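Local coordinates for haloalkane dehalogenase (Mycobacterium rhodesiae, PDB 4MJ3), which probably catalyses the hydrolytic cleavage of carbon-halogen bonds in haloalkanes, yielding an alcohol and a halide ion, as an alpha/beta-hydrolase-fold enzyme, at residues P157-A160 against F161-W164. Numbering follows the deposited sequence.
Sequences PGEA and FLAW
Leu162 N donates to Gly158 O at 3.2 Å, the first of three backbone hydrogen bonds at the start of helix 159-170. Ala163 N to Glu159 O (3.0 Å) and Trp164 N to Ala160 O (3.2 Å) continue the i to i+4 pattern. Gly158 is the N-cap, with a positive phi of 100° that suits glycine. A water takes up the preceding amide, that of Phe161: it accepts from Phe161 N at 3.0 Å and donates to Pro157 O at 2.8 Å.

Apolar contacts gather on Pro157. Its CB lies 3.8 Å from CD2 of Phe161, approaching the ring obliquely. Phe161 CG is anti to the backbone N (chi1 173°), which places the CD2 side of the ring beside the proline. Pro157 CG also meets Leu162 CD2 at 4.1 Å, the two side chains crossing at about a right angle.

Outside the turn, Pro157 touches Ile218 and Phe161 touches Val216, both in loops. The helix follows strand 140-145 of the central sheet, in the region that probably forms the helical cap, as in other haloalkane dehalogenases. At this N-terminus the water bridges Phe161 N and the carbonyl of Pro157, four residues back, in place of a direct bond.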
ATOM      1  N   PRO A 157      14.751  11.012  -6.201  1.00 19.37           N
ATOM      2  CA  PRO A 157      14.195   9.969  -5.340  1.00 20.33           C
ATOM      3  C   PRO A 157      15.226   9.251  -4.454  1.00 19.50           C
ATOM      4  O   PRO A 157      14.841   8.464  -3.602  1.00 20.77           O
ATOM      5  CB  PRO A 157      13.605   8.971  -6.357  1.00 22.98           C
ATOM      6  CG  PRO A 157      14.533   9.086  -7.527  1.00 26.39           C
ATOM      7  CD  PRO A 157      14.915  10.545  -7.599  1.00 23.49           C
ATOM      8  N   GLY A 158      16.509   9.457  -4.738  1.00 18.95           N
ATOM      9  CA  GLY A 158      17.593   8.855  -3.991  1.00 19.11           C
ATOM     10  C   GLY A 158      18.150   7.640  -4.715  1.00 19.07           C
ATOM     11  O   GLY A 158      17.449   6.996  -5.519  1.00 16.49           O
ATOM     12  N   GLU A 159      19.418   7.325  -4.439  1.00 20.01           N
ATOM     13  CA  GLU A 159      20.096   6.206  -5.105  1.00 18.64           C
ATOM     14  C   GLU A 159      19.482   4.863  -4.769  1.00 15.55           C
ATOM     15  O   GLU A 159      19.486   3.950  -5.599  1.00 15.14           O
ATOM     16  CB  GLU A 159      21.600   6.211  -4.784  1.00 23.20           C
ATOM     17  CG  GLU A 159      22.388   7.317  -5.477  1.00 30.32           C
ATOM     18  CD  GLU A 159      22.116   7.437  -6.972  1.00 38.39           C
ATOM     19  OE1 GLU A 159      22.101   6.404  -7.685  1.00 39.30           O
ATOM     20  OE2 GLU A 159      21.919   8.580  -7.439  1.00 31.90           O
ATOM     21  N   ALA A 160      18.944   4.727  -3.559  1.00 13.69           N
ATOM     22  CA  ALA A 160      18.371   3.442  -3.147  1.00 13.92           C
ATOM     23  C   ALA A 160      17.149   3.104  -4.002  1.00 14.15           C
ATOM     24  O   ALA A 160      17.020   1.986  -4.511  1.00 11.99           O
ATOM     25  CB  ALA A 160      18.013   3.481  -1.688  1.00 15.61           C
ATOM     26  N   PHE A 161      16.268   4.084  -4.202  1.00 12.29           N
ATOM     27  CA  PHE A 161      15.157   3.857  -5.115  1.00 12.22           C
ATOM     28  C   PHE A 161      15.633   3.531  -6.526  1.00 12.81           C
ATOM     29  O   PHE A 161      15.131   2.593  -7.158  1.00 14.95           O
ATOM     30  CB  PHE A 161      14.181   5.033  -5.191  1.00 12.35           C
ATOM     31  CG  PHE A 161      13.159   4.823  -6.261  1.00 12.96           C
ATOM     32  CD1 PHE A 161      12.099   3.953  -6.058  1.00 15.89           C
ATOM     33  CD2 PHE A 161      13.321   5.391  -7.512  1.00 13.29           C
ATOM     34  CE1 PHE A 161      11.196   3.682  -7.076  1.00 15.77           C
ATOM     35  CE2 PHE A 161      12.406   5.124  -8.534  1.00 14.82           C
ATOM     36  CZ  PHE A 161      11.354   4.279  -8.306  1.00 14.09           C
ATOM     37  N   LEU A 162      16.606   4.287  -7.055  1.00 11.95           N
ATOM     38  CA  LEU A 162      17.074   4.026  -8.419  1.00 11.97           C
ATOM     39  C   LEU A 162      17.655   2.621  -8.615  1.00 13.00           C
ATOM     40  O   LEU A 162      17.492   1.997  -9.676  1.00 13.48           O
ATOM     41  CB  LEU A 162      18.090   5.094  -8.862  1.00 14.96           C
ATOM     42  CG  LEU A 162      17.477   6.497  -9.014  1.00 17.95           C
ATOM     43  CD1 LEU A 162      18.566   7.518  -9.284  1.00 20.40           C
ATOM     44  CD2 LEU A 162      16.440   6.519 -10.132  1.00 18.24           C
ATOM     45  N   ALA A 163      18.319   2.101  -7.592  1.00 14.24           N
ATOM     46  CA  ALA A 163      18.880   0.743  -7.670  1.00 13.02           C
ATOM     47  C   ALA A 163      17.756  -0.290  -7.735  1.00 11.84           C
ATOM     48  O   ALA A 163      17.817  -1.258  -8.509  1.00 13.43           O
ATOM     49  CB  ALA A 163      19.764   0.480  -6.468  1.00 15.64           C
ATOM     50  N   TRP A 164      16.729  -0.080  -6.926  1.00 10.33           N
ATOM     51  CA  TRP A 164      15.529  -0.937  -6.969  1.00 10.66           C
ATOM     52  C   TRP A 164      14.867  -0.829  -8.346  1.00 11.28           C
ATOM     53  O   TRP A 164      14.550  -1.842  -8.987  1.00 11.17           O
ATOM     54  CB  TRP A 164      14.538  -0.612  -5.836  1.00 10.70           C
ATOM     55  CG  TRP A 164      13.121  -0.934  -6.213  1.00  9.49           C
ATOM     56  CD1 TRP A 164      12.129  -0.030  -6.468  1.00 10.68           C
ATOM     57  CD2 TRP A 164      12.582  -2.214  -6.526  1.00 10.38           C
ATOM     58  NE1 TRP A 164      10.982  -0.677  -6.828  1.00 10.81           N
ATOM     59  CE2 TRP A 164      11.241  -2.019  -6.901  1.00 10.01           C
ATOM     60  CE3 TRP A 164      13.086  -3.533  -6.484  1.00  9.95           C
ATOM     61  CZ2 TRP A 164      10.412  -3.075  -7.270  1.00  9.49           C
ATOM     62  CZ3 TRP A 164      12.260  -4.569  -6.851  1.00 10.96           C
ATOM     63  CH2 TRP A 164      10.940  -4.340  -7.226  1.00 10.81           C
TER
HETATM   64  O   HOH W   1      15.850   6.262  -2.183  1.00 16.09           O